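Local coordinates for nitrogenase molybdenum-iron protein beta chain (Clostridium pasteurianum, PDB 4WES), which forms, together with the alpha chain, the molybdenum-iron component of nitrogenase, which reduces dinitrogen to ammonium, and shares an [8Fe-7S] cluster with that chain, at residues N90-Y95 against E130-I135; L248-L253 against V259-L264; I300-D305 against R432-I437; A316-P321 against F375-W380. All coordinates share one frame; numbering follows the deposited sequence.

Contact 1. Residues N90-Y95 against E130-I135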
loop_
_atom_site.group_PDB
_atom_site.type_symbol
_atom_site.label_atom_id
_atom_site.label_comp_id
_atom_site.label_asym_id
_atom_site.label_seq_id
_atom_site.Cartn_x
_atom_site.Cartn_y
_atom_site.Cartn_z
ATOM N N ASN B 90 26.707 28.880 -24.779
ATOM C CA ASN B 90 25.696 29.326 -23.810
ATOM C C ASN B 90 25.664 28.466 -22.561
ATOM O O ASN B 90 25.468 29.006 -21.445
ATOM C CB ASN B 90 24.328 29.395 -24.463
ATOM C CG ASN B 90 24.233 30.566 -25.410
ATOM O OD1 ASN B 90 24.384 31.717 -24.989
ATOM N ND2 ASN B 90 23.972 30.300 -26.700
ATOM N N ILE B 91 25.886 27.166 -22.708
ATOM C CA ILE B 91 25.839 26.279 -21.564
ATOM C C ILE B 91 26.961 26.607 -20.589
ATOM O O ILE B 91 26.744 26.757 -19.380
ATOM C CB ILE B 91 25.926 24.830 -22.010
ATOM C CG1 ILE B 91 24.649 24.435 -22.737
ATOM C CG2 ILE B 91 26.151 23.937 -20.819
ATOM C CD1 ILE B 91 24.784 23.217 -23.630
ATOM N N PHE B 92 28.195 26.681 -21.078
ATOM C CA PHE B 92 29.287 26.913 -20.128
ATOM C C PHE B 92 29.191 28.301 -19.498
ATOM O O PHE B 92 29.431 28.449 -18.302
ATOM C CB PHE B 92 30.662 26.699 -20.765
ATOM C CG PHE B 92 31.008 25.249 -20.966
ATOM C CD1 PHE B 92 31.057 24.403 -19.886
ATOM C CD2 PHE B 92 31.315 24.724 -22.203
ATOM C CE1 PHE B 92 31.390 23.075 -20.026
ATOM C CE2 PHE B 92 31.652 23.395 -22.351
ATOM C CZ PHE B 92 31.690 22.561 -21.268
ATOM N N SER B 93 28.789 29.316 -20.276
ATOM C CA SER B 93 28.698 30.690 -19.739
ATOM C C SER B 93 27.578 30.852 -18.730
ATOM O O SER B 93 27.786 31.451 -17.669
ATOM C CB SER B 93 28.538 31.702 -20.884
ATOM O OG SER B 93 27.306 31.523 -21.624
ATOM N N LEU B 94 26.382 30.334 -19.023
ATOM C CA LEU B 94 25.244 30.537 -18.148
ATOM C C LEU B 94 25.179 29.544 -17.034
ATOM O O LEU B 94 24.714 29.898 -15.945
ATOM C CB LEU B 94 23.930 30.470 -18.921
ATOM C CG LEU B 94 23.607 31.595 -19.866
ATOM C CD1 LEU B 94 22.284 31.309 -20.580
ATOM C CD2 LEU B 94 23.519 32.924 -19.126
ATOM N N TYR B 95 25.508 28.276 -17.317
ATOM C CA TYR B 95 25.197 27.193 -16.408
ATOM C C TYR B 95 26.398 26.438 -15.868
ATOM O O TYR B 95 26.251 25.661 -14.928
ATOM C CB TYR B 95 24.194 26.245 -17.088
ATOM C CG TYR B 95 22.925 26.970 -17.542
ATOM C CD1 TYR B 95 22.177 27.713 -16.640
ATOM C CD2 TYR B 95 22.546 26.971 -18.871
ATOM C CE1 TYR B 95 21.051 28.415 -17.044
ATOM C CE2 TYR B 95 21.394 27.650 -19.282
ATOM C CZ TYR B 95 20.681 28.389 -18.359
ATOM O OH TYR B 95 19.546 29.074 -18.750
ATOM N N GLU B 130 39.153 25.319 -20.070
ATOM C CA GLU B 130 40.109 24.430 -19.483
ATOM C C GLU B 130 39.453 23.713 -18.320
ATOM O O GLU B 130 38.753 24.315 -17.505
ATOM C CB GLU B 130 41.320 25.232 -18.988
ATOM C CG GLU B 130 42.452 24.399 -18.396
ATOM C CD GLU B 130 43.028 23.402 -19.390
ATOM O OE1 GLU B 130 43.289 23.870 -20.616
ATOM O OE2 GLU B 130 43.226 22.149 -18.946
ATOM N N GLY B 131 39.680 22.415 -18.231
ATOM C CA GLY B 131 39.104 21.662 -17.127
ATOM C C GLY B 131 37.692 21.170 -17.360
ATOM O O GLY B 131 37.179 20.407 -16.555
ATOM N N LYS B 132 37.076 21.614 -18.451
ATOM C CA LYS B 132 35.708 21.206 -18.775
ATOM C C LYS B 132 35.749 20.142 -19.843
ATOM O O LYS B 132 36.703 20.047 -20.621
ATOM C CB LYS B 132 34.877 22.384 -19.296
ATOM C CG LYS B 132 34.824 23.551 -18.336
ATOM C CD LYS B 132 34.091 23.223 -17.057
ATOM C CE LYS B 132 33.782 24.466 -16.246
ATOM N NZ LYS B 132 32.972 24.183 -15.051
ATOM N N LEU B 133 34.652 19.379 -19.939
ATOM C CA LEU B 133 34.587 18.273 -20.873
ATOM C C LEU B 133 33.277 18.258 -21.645
ATOM O O LEU B 133 32.217 18.619 -21.111
ATOM C CB LEU B 133 34.716 16.939 -20.135
ATOM C CG LEU B 133 36.032 16.698 -19.420
ATOM C CD1 LEU B 133 35.976 15.506 -18.501
ATOM C CD2 LEU B 133 37.146 16.531 -20.439
ATOM N N VAL B 134 33.343 17.793 -22.891
ATOM C CA VAL B 134 32.143 17.458 -23.699
ATOM C C VAL B 134 32.305 16.041 -24.204
ATOM O O VAL B 134 33.298 15.713 -24.850
ATOM C CB VAL B 134 31.977 18.415 -24.904
ATOM C CG1 VAL B 134 30.733 18.021 -25.708
ATOM C CG2 VAL B 134 31.893 19.871 -24.457
ATOM N N ILE B 135 31.342 15.193 -23.853
ATOM C CA ILE B 135 31.319 13.826 -24.306
ATOM C C ILE B 135 30.022 13.564 -25.071
ATOM O O ILE B 135 29.098 14.374 -25.026
ATOM C CB ILE B 135 31.471 12.834 -23.128
ATOM C CG1 ILE B 135 30.247 12.751 -22.229
ATOM C CG2 ILE B 135 32.716 13.182 -22.312
ATOM C CD1 ILE B 135 30.282 11.579 -21.293
#

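Contact 2. Residues L248-L253 against V259-L264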
loop_
_atom_site.group_PDB
_atom_site.type_symbol
_atom_site.label_atom_id
_atom_site.label_comp_id
_atom_site.label_asym_id
_atom_site.label_seq_id
_atom_site.Cartn_x
_atom_site.Cartn_y
_atom_site.Cartn_z
ATOM N N LEU B 248 27.131 -3.362 -22.547
ATOM C CA LEU B 248 27.875 -2.635 -23.566
ATOM C C LEU B 248 28.985 -1.812 -22.919
ATOM O O LEU B 248 30.135 -1.816 -23.360
ATOM C CB LEU B 248 26.961 -1.773 -24.414
ATOM C CG LEU B 248 27.674 -0.984 -25.519
ATOM C CD1 LEU B 248 28.294 -1.878 -26.560
ATOM C CD2 LEU B 248 26.703 -0.013 -26.188
ATOM N N GLY B 249 28.648 -1.110 -21.852
ATOM C CA GLY B 249 29.645 -0.335 -21.138
ATOM C C GLY B 249 30.760 -1.208 -20.554
ATOM O O GLY B 249 31.961 -0.894 -20.662
ATOM N N ALA B 250 30.372 -2.330 -19.936
ATOM C CA ALA B 250 31.359 -3.231 -19.320
ATOM C C ALA B 250 32.314 -3.816 -20.356
ATOM O O ALA B 250 33.542 -3.878 -20.135
ATOM C CB ALA B 250 30.678 -4.332 -18.566
ATOM N N LYS B 251 31.774 -4.245 -21.490
ATOM C CA LYS B 251 32.578 -4.788 -22.576
ATOM C C LYS B 251 33.487 -3.735 -23.200
ATOM O O LYS B 251 34.638 -4.018 -23.572
ATOM C CB LYS B 251 31.650 -5.404 -23.635
ATOM C CG LYS B 251 30.932 -6.657 -23.189
ATOM C CD LYS B 251 29.931 -7.212 -24.214
ATOM C CE LYS B 251 29.331 -8.514 -23.708
ATOM N NZ LYS B 251 28.339 -9.098 -24.659
ATOM N N THR B 252 32.976 -2.529 -23.340
ATOM C CA THR B 252 33.759 -1.439 -23.915
ATOM C C THR B 252 34.952 -1.136 -22.998
ATOM O O THR B 252 36.069 -0.907 -23.472
ATOM C CB THR B 252 32.881 -0.188 -24.141
ATOM O OG1 THR B 252 31.806 -0.518 -25.026
ATOM C CG2 THR B 252 33.665 0.965 -24.761
ATOM N N LEU B 253 34.713 -1.150 -21.688
ATOM C CA LEU B 253 35.761 -0.913 -20.713
ATOM C C LEU B 253 36.810 -2.030 -20.738
ATOM O O LEU B 253 38.016 -1.782 -20.579
ATOM C CB LEU B 253 35.146 -0.760 -19.316
ATOM C CG LEU B 253 36.116 -0.379 -18.201
ATOM C CD1 LEU B 253 36.946 0.849 -18.501
ATOM C CD2 LEU B 253 35.333 -0.202 -16.910
ATOM N N VAL B 259 40.007 -4.116 -18.218
ATOM C CA VAL B 259 39.324 -4.485 -16.987
ATOM C C VAL B 259 38.343 -5.611 -17.296
ATOM O O VAL B 259 37.385 -5.414 -18.060
ATOM C CB VAL B 259 38.546 -3.288 -16.376
ATOM C CG1 VAL B 259 37.880 -3.705 -15.083
ATOM C CG2 VAL B 259 39.445 -2.072 -16.166
ATOM N N PRO B 260 38.533 -6.805 -16.699
ATOM C CA PRO B 260 37.584 -7.887 -16.971
ATOM C C PRO B 260 36.206 -7.591 -16.411
ATOM O O PRO B 260 36.069 -6.740 -15.521
ATOM C CB PRO B 260 38.171 -9.103 -16.251
ATOM C CG PRO B 260 39.172 -8.564 -15.322
ATOM C CD PRO B 260 39.541 -7.191 -15.711
ATOM N N PHE B 261 35.186 -8.273 -16.922
ATOM C CA PHE B 261 33.853 -8.056 -16.406
ATOM C C PHE B 261 33.132 -9.358 -16.192
ATOM O O PHE B 261 33.457 -10.383 -16.780
ATOM C CB PHE B 261 33.048 -7.102 -17.306
ATOM C CG PHE B 261 32.581 -7.708 -18.596
ATOM C CD1 PHE B 261 33.437 -7.833 -19.676
ATOM C CD2 PHE B 261 31.273 -8.161 -18.725
ATOM C CE1 PHE B 261 32.994 -8.374 -20.855
ATOM C CE2 PHE B 261 30.831 -8.717 -19.903
ATOM C CZ PHE B 261 31.694 -8.828 -20.962
ATOM N N LYS B 262 32.092 -9.275 -15.366
ATOM C CA LYS B 262 31.146 -10.364 -15.142
ATOM C C LYS B 262 29.732 -9.813 -15.255
ATOM O O LYS B 262 29.431 -8.777 -14.667
ATOM C CB LYS B 262 31.374 -10.947 -13.753
ATOM C CG LYS B 262 30.537 -12.131 -13.338
ATOM C CD LYS B 262 31.130 -12.800 -12.105
ATOM C CE LYS B 262 30.268 -13.954 -11.592
ATOM N NZ LYS B 262 29.826 -14.906 -12.656
ATOM N N THR B 263 28.872 -10.522 -15.974
ATOM C CA THR B 263 27.496 -10.125 -16.141
ATOM C C THR B 263 26.646 -10.847 -15.102
ATOM O O THR B 263 26.790 -12.050 -14.910
ATOM C CB THR B 263 27.016 -10.473 -17.549
ATOM O OG1 THR B 263 27.807 -9.759 -18.499
ATOM C CG2 THR B 263 25.523 -10.114 -17.740
ATOM N N LEU B 264 25.742 -10.105 -14.463
ATOM C CA LEU B 264 24.834 -10.616 -13.445
ATOM C C LEU B 264 23.433 -10.140 -13.763
ATOM O O LEU B 264 23.245 -9.115 -14.439
ATOM C CB LEU B 264 25.232 -10.080 -12.068
ATOM C CG LEU B 264 26.581 -10.560 -11.528
ATOM C CD1 LEU B 264 27.008 -9.705 -10.341
ATOM C CD2 LEU B 264 26.529 -12.041 -11.153
HETATM O O HOH W 1 35.048 -3.938 -17.654
#

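Contact 3. Residues I300-D305 against R432-I437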
loop_
_atom_site.group_PDB
_atom_site.type_symbol
_atom_site.label_atom_id
_atom_site.label_comp_id
_atom_site.label_asym_id
_atom_site.label_seq_id
_atom_site.Cartn_x
_atom_site.Cartn_y
_atom_site.Cartn_z
ATOM N N ILE B 300 13.434 -14.858 3.624
ATOM C CA ILE B 300 12.936 -16.232 3.616
ATOM C C ILE B 300 11.804 -16.383 4.612
ATOM O O ILE B 300 10.780 -17.023 4.331
ATOM C CB ILE B 300 14.093 -17.239 3.884
ATOM C CG1 ILE B 300 15.159 -17.178 2.786
ATOM C CG2 ILE B 300 13.548 -18.641 4.044
ATOM C CD1 ILE B 300 14.668 -17.453 1.386
ATOM N N ASP B 301 11.984 -15.818 5.812
ATOM C CA ASP B 301 10.924 -15.853 6.819
ATOM C C ASP B 301 9.619 -15.310 6.274
ATOM O O ASP B 301 8.541 -15.867 6.528
ATOM C CB ASP B 301 11.374 -15.081 8.074
ATOM C CG ASP B 301 10.501 -15.373 9.272
ATOM O OD1 ASP B 301 10.734 -16.425 9.900
ATOM O OD2 ASP B 301 9.619 -14.553 9.569
ATOM N N LEU B 302 9.689 -14.178 5.577
ATOM C CA LEU B 302 8.498 -13.527 5.028
ATOM C C LEU B 302 7.891 -14.356 3.906
ATOM O O LEU B 302 6.670 -14.467 3.816
ATOM C CB LEU B 302 8.883 -12.136 4.566
ATOM C CG LEU B 302 7.771 -11.303 3.943
ATOM C CD1 LEU B 302 6.604 -11.108 4.873
ATOM C CD2 LEU B 302 8.316 -9.969 3.513
ATOM N N MET B 303 8.725 -14.900 3.031
ATOM C CA MET B 303 8.213 -15.759 1.965
ATOM C C MET B 303 7.451 -16.947 2.501
ATOM O O MET B 303 6.419 -17.352 1.938
ATOM C CB MET B 303 9.381 -16.225 1.077
ATOM C CG MET B 303 10.027 -15.087 0.293
ATOM S SD MET B 303 11.521 -15.550 -0.581
ATOM C CE MET B 303 10.856 -16.590 -1.888
ATOM N N ILE B 304 7.937 -17.532 3.599
ATOM C CA ILE B 304 7.268 -18.658 4.228
ATOM C C ILE B 304 6.046 -18.173 4.993
ATOM O O ILE B 304 4.942 -18.723 4.837
ATOM C CB ILE B 304 8.225 -19.445 5.135
ATOM C CG1 ILE B 304 9.336 -20.078 4.268
ATOM C CG2 ILE B 304 7.480 -20.515 5.901
ATOM C CD1 ILE B 304 10.437 -20.704 5.059
ATOM N N ASP B 305 6.165 -17.099 5.787
ATOM C CA ASP B 305 5.023 -16.625 6.566
ATOM C C ASP B 305 3.850 -16.261 5.644
ATOM O O ASP B 305 2.688 -16.516 5.994
ATOM C CB ASP B 305 5.401 -15.425 7.414
ATOM C CG ASP B 305 6.280 -15.762 8.614
ATOM O OD1 ASP B 305 6.395 -16.944 8.964
ATOM O OD2 ASP B 305 6.840 -14.785 9.210
ATOM N N ARG B 432 10.321 -5.619 0.627
ATOM C CA ARG B 432 9.343 -4.594 0.278
ATOM C C ARG B 432 8.391 -5.074 -0.794
ATOM O O ARG B 432 7.169 -4.826 -0.721
ATOM C CB ARG B 432 10.048 -3.325 -0.176
ATOM C CG ARG B 432 10.806 -2.591 0.932
ATOM C CD ARG B 432 9.902 -1.714 1.803
ATOM N NE ARG B 432 9.086 -0.767 1.039
ATOM C CZ ARG B 432 8.151 0.032 1.558
ATOM N NH1 ARG B 432 7.886 0.034 2.863
ATOM N NH2 ARG B 432 7.469 0.840 0.760
ATOM N N LEU B 433 8.898 -5.791 -1.796
ATOM C CA LEU B 433 8.048 -6.346 -2.856
ATOM C C LEU B 433 7.047 -7.356 -2.317
ATOM O O LEU B 433 5.868 -7.341 -2.714
ATOM C CB LEU B 433 8.894 -6.981 -3.960
ATOM C CG LEU B 433 9.571 -6.021 -4.921
ATOM C CD1 LEU B 433 10.579 -6.776 -5.769
ATOM C CD2 LEU B 433 8.559 -5.261 -5.780
ATOM N N VAL B 434 7.481 -8.272 -1.445
ATOM C CA VAL B 434 6.546 -9.243 -0.931
ATOM C C VAL B 434 5.458 -8.589 -0.099
ATOM O O VAL B 434 4.287 -8.951 -0.192
ATOM C CB VAL B 434 7.243 -10.346 -0.104
ATOM C CG1 VAL B 434 6.259 -11.342 0.477
ATOM C CG2 VAL B 434 8.278 -11.055 -0.991
ATOM N N GLU B 435 5.825 -7.603 0.709
ATOM C CA GLU B 435 4.829 -6.843 1.455
ATOM C C GLU B 435 3.833 -6.164 0.520
ATOM O O GLU B 435 2.625 -6.242 0.736
ATOM C CB GLU B 435 5.508 -5.824 2.359
ATOM C CG GLU B 435 4.504 -5.051 3.175
ATOM C CD GLU B 435 5.039 -3.904 3.958
ATOM O OE1 GLU B 435 6.148 -3.377 3.618
ATOM O OE2 GLU B 435 4.330 -3.486 4.891
ATOM N N GLU B 436 4.355 -5.505 -0.505
ATOM C CA GLU B 436 3.451 -4.804 -1.429
ATOM C C GLU B 436 2.516 -5.746 -2.166
ATOM O O GLU B 436 1.321 -5.476 -2.307
ATOM C CB GLU B 436 4.277 -4.023 -2.437
ATOM C CG GLU B 436 3.520 -3.055 -3.290
ATOM C CD GLU B 436 4.471 -2.143 -4.095
ATOM O OE1 GLU B 436 5.699 -2.477 -4.318
ATOM O OE2 GLU B 436 3.980 -1.111 -4.567
ATOM N N ILE B 437 3.048 -6.862 -2.663
ATOM C CA ILE B 437 2.256 -7.848 -3.368
ATOM C C ILE B 437 1.172 -8.411 -2.465
ATOM O O ILE B 437 -0.006 -8.510 -2.849
ATOM C CB ILE B 437 3.169 -8.971 -3.929
ATOM C CG1 ILE B 437 4.011 -8.457 -5.099
ATOM C CG2 ILE B 437 2.342 -10.187 -4.350
ATOM C CD1 ILE B 437 5.166 -9.338 -5.508
#

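Contact 4. Residues A316-P321 against F375-W380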
loop_
_atom_site.group_PDB
_atom_site.type_symbol
_atom_site.label_atom_id
_atom_site.label_comp_id
_atom_site.label_asym_id
_atom_site.label_seq_id
_atom_site.Cartn_x
_atom_site.Cartn_y
_atom_site.Cartn_z
ATOM N N ALA B 316 0.587 -11.079 -14.322
ATOM C CA ALA B 316 0.943 -10.398 -15.579
ATOM C C ALA B 316 1.986 -9.352 -15.267
ATOM O O ALA B 316 1.817 -8.575 -14.326
ATOM C CB ALA B 316 -0.281 -9.735 -16.188
ATOM N N LEU B 317 3.072 -9.337 -16.049
ATOM C CA LEU B 317 4.196 -8.429 -15.848
ATOM C C LEU B 317 4.567 -7.765 -17.152
ATOM O O LEU B 317 4.689 -8.448 -18.169
ATOM C CB LEU B 317 5.480 -9.170 -15.342
ATOM C CG LEU B 317 5.419 -10.039 -14.143
ATOM C CD1 LEU B 317 5.108 -11.453 -14.524
ATOM C CD2 LEU B 317 6.762 -9.920 -13.467
ATOM N N LEU B 318 4.752 -6.448 -17.125
ATOM C CA LEU B 318 5.269 -5.725 -18.272
ATOM C C LEU B 318 6.339 -4.782 -17.806
ATOM O O LEU B 318 6.156 -4.076 -16.814
ATOM C CB LEU B 318 4.225 -4.831 -18.995
ATOM C CG LEU B 318 3.012 -5.527 -19.562
ATOM C CD1 LEU B 318 1.887 -5.536 -18.545
ATOM C CD2 LEU B 318 2.615 -4.850 -20.889
ATOM N N GLY B 319 7.430 -4.680 -18.563
ATOM C CA GLY B 319 8.460 -3.690 -18.270
ATOM C C GLY B 319 9.728 -3.909 -19.029
ATOM O O GLY B 319 9.722 -4.451 -20.141
ATOM N N ASP B 320 10.818 -3.443 -18.450
ATOM C CA ASP B 320 12.098 -3.440 -19.112
ATOM C C ASP B 320 12.790 -4.791 -18.889
ATOM O O ASP B 320 12.563 -5.483 -17.891
ATOM C CB ASP B 320 12.924 -2.266 -18.579
ATOM C CG ASP B 320 12.331 -0.944 -18.915
ATOM O OD1 ASP B 320 11.568 -0.849 -19.908
ATOM O OD2 ASP B 320 12.646 0.056 -18.219
ATOM N N PRO B 321 13.662 -5.215 -19.829
ATOM C CA PRO B 321 14.021 -6.631 -19.833
ATOM C C PRO B 321 14.806 -7.077 -18.619
ATOM O O PRO B 321 14.542 -8.157 -18.068
ATOM C CB PRO B 321 14.837 -6.817 -21.121
ATOM C CG PRO B 321 14.625 -5.630 -21.935
ATOM C CD PRO B 321 14.051 -4.533 -21.069
ATOM N N PHE B 375 -1.662 -3.310 -24.969
ATOM C CA PHE B 375 -2.885 -3.771 -25.636
ATOM C C PHE B 375 -2.872 -5.284 -25.745
ATOM O O PHE B 375 -3.894 -5.934 -25.432
ATOM C CB PHE B 375 -2.998 -3.059 -26.994
ATOM C CG PHE B 375 -4.323 -3.223 -27.687
ATOM C CD1 PHE B 375 -5.301 -2.254 -27.602
ATOM C CD2 PHE B 375 -4.572 -4.325 -28.485
ATOM C CE1 PHE B 375 -6.493 -2.366 -28.276
ATOM C CE2 PHE B 375 -5.784 -4.441 -29.148
ATOM C CZ PHE B 375 -6.734 -3.455 -29.069
ATOM N N ASP B 376 -1.742 -5.853 -26.149
ATOM C CA ASP B 376 -1.609 -7.324 -26.156
ATOM C C ASP B 376 -1.979 -7.922 -24.812
ATOM O O ASP B 376 -2.776 -8.861 -24.727
ATOM C CB ASP B 376 -0.173 -7.730 -26.439
ATOM C CG ASP B 376 0.282 -7.490 -27.881
ATOM O OD1 ASP B 376 -0.487 -7.780 -28.829
ATOM O OD2 ASP B 376 1.464 -7.096 -28.040
ATOM N N VAL B 377 -1.367 -7.413 -23.725
ATOM C CA VAL B 377 -1.556 -8.074 -22.461
ATOM C C VAL B 377 -3.019 -7.970 -22.035
ATOM O O VAL B 377 -3.568 -8.904 -21.443
ATOM C CB VAL B 377 -0.576 -7.578 -21.399
ATOM C CG1 VAL B 377 -0.849 -8.265 -20.062
ATOM C CG2 VAL B 377 0.835 -7.920 -21.820
ATOM N N HIS B 378 -3.631 -6.808 -22.269
ATOM C CA HIS B 378 -5.045 -6.683 -21.935
ATOM C C HIS B 378 -5.873 -7.735 -22.676
ATOM O O HIS B 378 -6.741 -8.394 -22.088
ATOM C CB HIS B 378 -5.528 -5.269 -22.191
ATOM C CG HIS B 378 -6.882 -5.012 -21.627
ATOM N ND1 HIS B 378 -7.584 -3.880 -21.943
ATOM C CD2 HIS B 378 -7.643 -5.719 -20.749
ATOM C CE1 HIS B 378 -8.737 -3.911 -21.298
ATOM N NE2 HIS B 378 -8.783 -5.012 -20.547
ATOM N N GLN B 379 -5.637 -7.873 -23.976
ATOM C CA GLN B 379 -6.365 -8.902 -24.738
ATOM C C GLN B 379 -6.167 -10.284 -24.133
ATOM O O GLN B 379 -7.129 -11.073 -24.022
ATOM C CB GLN B 379 -5.960 -8.930 -26.205
ATOM C CG GLN B 379 -6.314 -7.657 -26.956
ATOM C CD GLN B 379 -6.461 -7.937 -28.459
ATOM O OE1 GLN B 379 -5.489 -8.181 -29.157
ATOM N NE2 GLN B 379 -7.689 -7.964 -28.908
ATOM N N TRP B 380 -4.939 -10.623 -23.763
ATOM C CA TRP B 380 -4.696 -11.927 -23.163
ATOM C C TRP B 380 -5.490 -12.102 -21.871
ATOM O O TRP B 380 -6.066 -13.172 -21.647
ATOM C CB TRP B 380 -3.207 -12.128 -22.897
ATOM C CG TRP B 380 -2.344 -12.015 -24.102
ATOM C CD1 TRP B 380 -2.721 -12.016 -25.433
ATOM C CD2 TRP B 380 -0.935 -11.878 -24.094
ATOM N NE1 TRP B 380 -1.619 -11.868 -26.236
ATOM C CE2 TRP B 380 -0.513 -11.770 -25.432
ATOM C CE3 TRP B 380 0.016 -11.826 -23.071
ATOM C CZ2 TRP B 380 0.828 -11.636 -25.770
ATOM C CZ3 TRP B 380 1.336 -11.689 -23.407
ATOM C CH2 TRP B 380 1.727 -11.604 -24.742
#

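Contact 1. Residues N90-Y95 against E130-I135
Lys132, whose aliphatic root lies against the ring of Phe92, carries its ammonium away to a separate grip: NZ forms a salt bridge with Asp98 OD1 and hydrogen bonds with Asn96 OD1 and Pro97 O. All three belong to the turn between helix 81-95 and strand 99-104, so the lysine joins that turn to the start of strand 133-136. The setting is a Rossmann-like alpha/beta domain, in which helix 81-95 packs beside a parallel sheet whose outermost strand on this side, within the chain, is 133-136; Leu133 bonds through the backbone to Asp98 and Ile100, and Ile135 to Ile100 and Val102. The division of labour within Lys132 illustrates how one long side chain can serve two environments. A bend at chi2 (-66°) lets its carbons run past the phenyl group while NZ heads for the turn. CB approaches the ring obliquely, 3.6 Å from Phe92 CE1, and Lys132 CG follows at 3.9 Å from the same CE1. Phe92 projects from the helix toward the strand, and its chi1 of -75°, CG anti to the carbonyl carbon, turns the ring so that its CE1-CZ side meets Lys132; no hydrogen bond crosses between the segments. Ile100 and Pro129 also touch the ring. Elsewhere, this helix faces the alpha chain, where Asn90 OD1 bonds to Thr17 OG1. The ring's rim meets two further groups: Leu133 O lies in the ring plane, 4.0 Å from Phe92 CZ, and the methyl Val134 CG2 stands 4.1 Å from Phe92 CE2.

Contact 2. Residues L248-L253 against V259-L264
Val259, just ahead of the strand, rests against Leu253 on the last turns of helix 243-257, with Val259 CB 4.2 Å from Leu253 CG. Its carbonyl faces a different partner: one water donates to Val259 O at 2.8 Å and to Ala250 O at 2.9 Å, bridging loop and helix where no direct hydrogen bond joins them. After Pro260 turns outward, Phe261 supplies the main apolar surface. Its CG sits between the backbone N and the carbonyl carbon (chi1 74°), a rotation that lays the ring against the Ala250-Lys251 peptide: one ring face receives Ala250 C and Lys251 N, both offset toward the rim, while Ala250 CB lies 3.9 Å from Phe261 CB. Lys251 then crosses the far end of the ring with an extended chain, its CG only 3.2 Å from Phe261 CZ, a tight fit, and its CE 3.6 Å from the same carbon. The whole completes a beta-alpha-beta unit, strand 237-241, helix 243-257 and strand 261-264: the last strand pairs in parallel with 237-241, and the helix contacts helix 146-161 through Leu248 and Thr252.

Contact 3. Residues I300-D305 against R432-I437
Leu302 reaches across from helix 290-305 and meets Val434 of helix 426-448 tip to tip, its CG 3.8 Å from Val434 CG1. With CG anti to the backbone N (chi1 179°), Leu302 carries its CG and CD2 to the valine; CD2 comes within 3.8 Å of Val434 CB and nears the backbone at Glu435 N. The joint is thus apolar and local, without a hydrogen bond between the segments, and it is enlarged by Phe330 and Leu334, which also touch Val434. Polar groups are sorted to the flanks. Glu435 leads its carboxylate away: OE1 lies a long 3.9 Å from Arg432 NH1 and well out of the guanidinium plane, so charge alone links them, and the stronger polar partner of Glu435 is Asn422 of the second beta subunit. On the other helix, Asp301 and Asp305 stand one turn apart and place Asp301 OD2 and Asp305 OD2 2.8 Å from each other, a closeness explained by the iron(II) ion that both bind. Asp301 uses its other oxygen, OD1, for Thr212 of the second beta subunit and for a salt bridge with Lys473 of the alpha chain. Lys61 O and Glu62 OE1 of the second beta subunit also bind the iron, making this a metal site between subunits, with two of its ligands one turn apart on a helix that packs against helix 426-448.

Contact 4. Residues A316-P321 against F375-W380
The indole of Trp380 lies back over its own helix, one turn from the Val377 that touches Ala316 and Leu318: one face of the ring has Asp376 O 3.2 Å above its plane and Val377 CA 3.9 Å above it, both offset toward the rim, and the ring also takes part in a cation-pi interaction with Lys367. Asp376 O accepts the backbone N-H of Trp380 as well. Trp380 makes no contact with 316-321, and the contact rests on Val377. The two methyls of Val377 have different partners. CG1, set opposite the backbone N (chi1 178°), stands 4.2 Å from both Ala316 CB and Leu318 CD1, while CG2 presses on the leucine, 3.7 Å from Leu318 CD2 and 3.9 Å from Leu318 CG. The Leu318 and Val377 side chains pass each other in opposite directions, and one branched residue of the helix spans two strand residues that point to the same face. Val342 on the adjoining strand 337-343 touches both Val377 and Trp380, continuing the apolar layer. Leu317, between the two contacting residues, points to the other side and packs on Leu327 and Ser328 of helix 321-333. The preceding helix residue, Asp376, forms salt bridges with Arg12 through OD1 and with Lys369 through OD2. A parallel sheet of order 3-2-1-4-5 with helices on both faces, its first strand 314-318 in the middle and leading through Gly319 into helix 321-333, is characteristic of a Rossmann-like domain; helix 374-383 serves here as the crossover from edge strand 367-370 to strand 388-391.

Contacts 1, 2 and 4, in that order along the sequence, each pack a helix against one of three separate Rossmann-like parallel sheets: those ending in strands 133-136 and 261-264, and the five-stranded one. Helix 146-161 touches segments of both contact 1 and contact 2, whose centres are about 29 Å apart. Contact 3 instead ties helix 290-305, just before the five-stranded sheet, to the C-terminal helix 426-448 at the subunit interface. Both segments of contact 4 fall between its own in the sequence; the centres of contacts 3 and 4 lie about 24 Å apart. Contacts 1 and 3, about 48 Å apart between centres, sit on opposite sides of the chain's centre, one bordering the alpha chain, the other meeting both alpha and second beta subunits.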